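Local coordinates for protein chitinase (Pyrococcus furiosus, PDB 2CWR) that probably helps a hyperthermophilic chitinase hold on to its substrate, being the enzyme's chitin-binding domain, a member of a cellulose-binding-domain family, at residues Val8-Val14 with Asp26-Asp32. Numbering follows the deposited sequence.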
ATOM      1  N   VAL A   8     -14.839 -12.280   0.282  1.00 36.66           N
ATOM      2  CA  VAL A   8     -13.418 -12.579   0.402  1.00 30.72           C
ATOM      3  C   VAL A   8     -12.897 -12.218   1.790  1.00 29.92           C
ATOM      4  O   VAL A   8     -13.176 -11.136   2.308  1.00 29.51           O
ATOM      5  CB  VAL A   8     -12.599 -11.799  -0.649  1.00 35.16           C
ATOM      6  CG1 VAL A   8     -11.122 -12.128  -0.510  1.00 33.27           C
ATOM      7  CG2 VAL A   8     -13.095 -12.139  -2.048  1.00 33.94           C
ATOM      8  N   SER A   9     -12.140 -13.132   2.389  1.00 24.49           N
ATOM      9  CA  SER A   9     -11.574 -12.903   3.711  1.00 22.50           C
ATOM     10  C   SER A   9     -10.072 -12.688   3.606  1.00 22.56           C
ATOM     11  O   SER A   9      -9.408 -13.258   2.740  1.00 25.49           O
ATOM     12  CB  SER A   9     -11.853 -14.095   4.631  1.00 21.17           C
ATOM     13  OG  SER A   9     -13.243 -14.234   4.869  1.00 28.38           O
ATOM     14  N   GLY A  10      -9.539 -11.859   4.494  1.00 20.77           N
ATOM     15  CA  GLY A  10      -8.116 -11.590   4.476  1.00 18.49           C
ATOM     16  C   GLY A  10      -7.771 -10.450   5.405  1.00 17.05           C
ATOM     17  O   GLY A  10      -8.639  -9.914   6.097  1.00 18.46           O
ATOM     18  N   SER A  11      -6.496 -10.085   5.433  1.00 14.02           N
ATOM     19  CA  SER A  11      -6.057  -8.990   6.285  1.00 13.50           C
ATOM     20  C   SER A  11      -4.848  -8.294   5.686  1.00 12.49           C
ATOM     21  O   SER A  11      -4.169  -8.831   4.811  1.00 14.60           O
ATOM     22  CB  SER A  11      -5.697  -9.507   7.682  1.00 14.78           C
ATOM     23  OG  SER A  11      -4.502 -10.273   7.660  1.00 14.33           O
ATOM     24  N   LEU A  12      -4.592  -7.085   6.163  1.00 10.74           N
ATOM     25  CA  LEU A  12      -3.451  -6.321   5.701  1.00  9.10           C
ATOM     26  C   LEU A  12      -2.607  -5.947   6.898  1.00 10.30           C
ATOM     27  O   LEU A  12      -3.135  -5.596   7.947  1.00 10.65           O
ATOM     28  CB  LEU A  12      -3.894  -5.036   4.985  1.00 10.83           C
ATOM     29  CG  LEU A  12      -2.771  -4.085   4.523  1.00 13.14           C
ATOM     30  CD1 LEU A  12      -3.263  -3.243   3.355  1.00 13.93           C
ATOM     31  CD2 LEU A  12      -2.313  -3.186   5.678  1.00 12.81           C
ATOM     32  N   GLU A  13      -1.294  -6.056   6.753  1.00  8.65           N
ATOM     33  CA  GLU A  13      -0.406  -5.633   7.818  1.00  9.03           C
ATOM     34  C   GLU A  13       0.681  -4.796   7.174  1.00 10.38           C
ATOM     35  O   GLU A  13       1.060  -5.021   6.024  1.00 10.15           O
ATOM     36  CB  GLU A  13       0.194  -6.822   8.581  1.00 14.06           C
ATOM     37  CG  GLU A  13       0.891  -7.865   7.741  1.00 13.37           C
ATOM     38  CD  GLU A  13       1.432  -9.001   8.595  1.00 18.60           C
ATOM     39  OE1 GLU A  13       2.428  -8.786   9.320  1.00 16.48           O
ATOM     40  OE2 GLU A  13       0.848 -10.105   8.547  1.00 14.09           O
ATOM     41  N   VAL A  14       1.156  -3.801   7.902  1.00  9.43           N
ATOM     42  CA  VAL A  14       2.196  -2.948   7.372  1.00 10.15           C
ATOM     43  C   VAL A  14       3.162  -2.548   8.469  1.00 11.92           C
ATOM     44  O   VAL A  14       2.757  -2.218   9.588  1.00 12.02           O
ATOM     45  CB  VAL A  14       1.599  -1.683   6.708  1.00 10.93           C
ATOM     46  CG1 VAL A  14       0.734  -0.919   7.700  1.00 14.41           C
ATOM     47  CG2 VAL A  14       2.724  -0.796   6.178  1.00 12.30           C
ATOM     48  N   ASP A  26       6.338  -1.398   4.585  1.00  9.89           N
ATOM     49  CA  ASP A  26       6.486  -2.771   4.101  1.00 10.01           C
ATOM     50  C   ASP A  26       5.145  -3.441   4.349  1.00 10.23           C
ATOM     51  O   ASP A  26       4.789  -3.731   5.491  1.00  9.77           O
ATOM     52  CB  ASP A  26       7.587  -3.488   4.883  1.00 11.63           C
ATOM     53  CG  ASP A  26       8.961  -2.892   4.631  1.00 17.33           C
ATOM     54  OD1 ASP A  26       9.822  -2.973   5.530  1.00 20.30           O
ATOM     55  OD2 ASP A  26       9.180  -2.349   3.529  1.00 15.83           O
ATOM     56  N   VAL A  27       4.408  -3.678   3.270  1.00  9.90           N
ATOM     57  CA  VAL A  27       3.078  -4.263   3.358  1.00  9.72           C
ATOM     58  C   VAL A  27       3.029  -5.759   3.083  1.00 10.55           C
ATOM     59  O   VAL A  27       3.731  -6.263   2.207  1.00 11.21           O
ATOM     60  CB  VAL A  27       2.114  -3.565   2.359  1.00  9.85           C
ATOM     61  CG1 VAL A  27       0.701  -4.112   2.508  1.00 10.45           C
ATOM     62  CG2 VAL A  27       2.138  -2.051   2.581  1.00 11.20           C
ATOM     63  N   THR A  28       2.198  -6.459   3.851  1.00  9.30           N
ATOM     64  CA  THR A  28       1.996  -7.889   3.662  1.00 10.57           C
ATOM     65  C   THR A  28       0.499  -8.126   3.637  1.00  9.72           C
ATOM     66  O   THR A  28      -0.221  -7.683   4.532  1.00 11.27           O
ATOM     67  CB  THR A  28       2.602  -8.731   4.796  1.00 13.61           C
ATOM     68  OG1 THR A  28       4.016  -8.526   4.839  1.00 11.59           O
ATOM     69  CG2 THR A  28       2.324 -10.217   4.558  1.00 15.60           C
ATOM     70  N   LEU A  29       0.033  -8.811   2.599  1.00 11.38           N
ATOM     71  CA  LEU A  29      -1.382  -9.109   2.457  1.00 10.90           C
ATOM     72  C   LEU A  29      -1.603 -10.591   2.724  1.00 13.19           C
ATOM     73  O   LEU A  29      -1.006 -11.443   2.067  1.00 13.23           O
ATOM     74  CB  LEU A  29      -1.859  -8.772   1.043  1.00 12.91           C
ATOM     75  CG  LEU A  29      -1.612  -7.344   0.548  1.00 12.58           C
ATOM     76  CD1 LEU A  29      -2.199  -7.177  -0.851  1.00 12.79           C
ATOM     77  CD2 LEU A  29      -2.252  -6.354   1.507  1.00 10.65           C
ATOM     78  N   ASN A  30      -2.451 -10.890   3.699  1.00 13.00           N
ATOM     79  CA  ASN A  30      -2.761 -12.270   4.042  1.00 13.92           C
ATOM     80  C   ASN A  30      -4.129 -12.558   3.445  1.00 14.99           C
ATOM     81  O   ASN A  30      -5.160 -12.237   4.033  1.00 19.20           O
ATOM     82  CB  ASN A  30      -2.771 -12.427   5.561  1.00 13.67           C
ATOM     83  CG  ASN A  30      -1.458 -11.994   6.190  1.00 16.04           C
ATOM     84  OD1 ASN A  30      -0.408 -12.579   5.925  1.00 20.21           O
ATOM     85  ND2 ASN A  30      -1.510 -10.959   7.019  1.00 16.15           N
ATOM     86  N   LEU A  31      -4.121 -13.162   2.261  1.00 15.86           N
ATOM     87  CA  LEU A  31      -5.345 -13.461   1.533  1.00 18.38           C
ATOM     88  C   LEU A  31      -5.746 -14.931   1.582  1.00 19.66           C
ATOM     89  O   LEU A  31      -4.918 -15.806   1.841  1.00 20.39           O
ATOM     90  CB  LEU A  31      -5.176 -13.026   0.076  1.00 17.46           C
ATOM     91  CG  LEU A  31      -4.537 -11.642  -0.099  1.00 16.63           C
ATOM     92  CD1 LEU A  31      -4.376 -11.324  -1.574  1.00 17.20           C
ATOM     93  CD2 LEU A  31      -5.394 -10.590   0.585  1.00 17.89           C
ATOM     94  N   ASP A  32      -7.022 -15.191   1.317  1.00 22.32           N
ATOM     95  CA  ASP A  32      -7.545 -16.552   1.322  1.00 24.82           C
ATOM     96  C   ASP A  32      -7.438 -17.173  -0.068  1.00 26.68           C
ATOM     97  O   ASP A  32      -8.121 -18.147  -0.380  1.00 26.47           O
ATOM     98  CB  ASP A  32      -9.008 -16.559   1.788  1.00 24.24           C
ATOM     99  CG  ASP A  32      -9.938 -15.832   0.830  1.00 30.28           C
ATOM    100  OD1 ASP A  32      -9.457 -15.299  -0.191  1.00 29.48           O
ATOM    101  OD2 ASP A  32     -11.158 -15.791   1.101  1.00 27.25           O
TER
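Asn-30 reaches across to two side chains of the neighbouring strand with the one NH2 group of its amide. ND2 donates to Glu-13 OE2 at 2.9 Å, nearly straight at 171° and to the carboxylate's anti lone pair, and its other hydrogen goes to Ser-11 OG, 3.1 Å from ND2. Both acceptors lie close to the amide plane, which suits an asparagine, whose flat NH2 offers two in-plane hydrogens; the carboxylate is turned 60° against it. Ser-11 OG sits between its own backbone N and carbonyl carbon (chi1 71°), which brings this short acceptor to the amide; Glu-13 sets off from the same position and runs on extended past CG, so that its longer chain carries the carboxylate there. An aspartate in place of Asn-30 would probably lose both donated bonds and set a second carboxylate beside Glu-13. Glu-13 also lays its CG 3.5 Å from Thr-28 CB, the two side chains running the same way.

Beneath this polar face, antiparallel hydrogen-bonded pairs Ser-11 with Asn-30 and Glu-13 with Thr-28 fix the register. Gly-10 suits its place because a CB there would run into Asn-30 O. Past the strand ends, Asp-32 OD2 accepts from Ser-9 N at 3.1 Å, approached from above the carboxylate plane, while OD1 bonds Tyr-35 OH.

The other face is aliphatic, as befits the inside of a sandwich: Leu-12 CD1 meets Leu-29 CD2 at 3.8 Å, and Val-14 CG2 meets Val-27 CG2 at 3.9 Å. Leu-12 and Leu-29 share Val-39 of the opposing sheet, where Leu-12 also touches Ile-94 and Leu-96. In the hairpin of strands 10-18 and 22-31, the first edges its four-stranded antiparallel sheet, and the second pairs onward with strand 76-84.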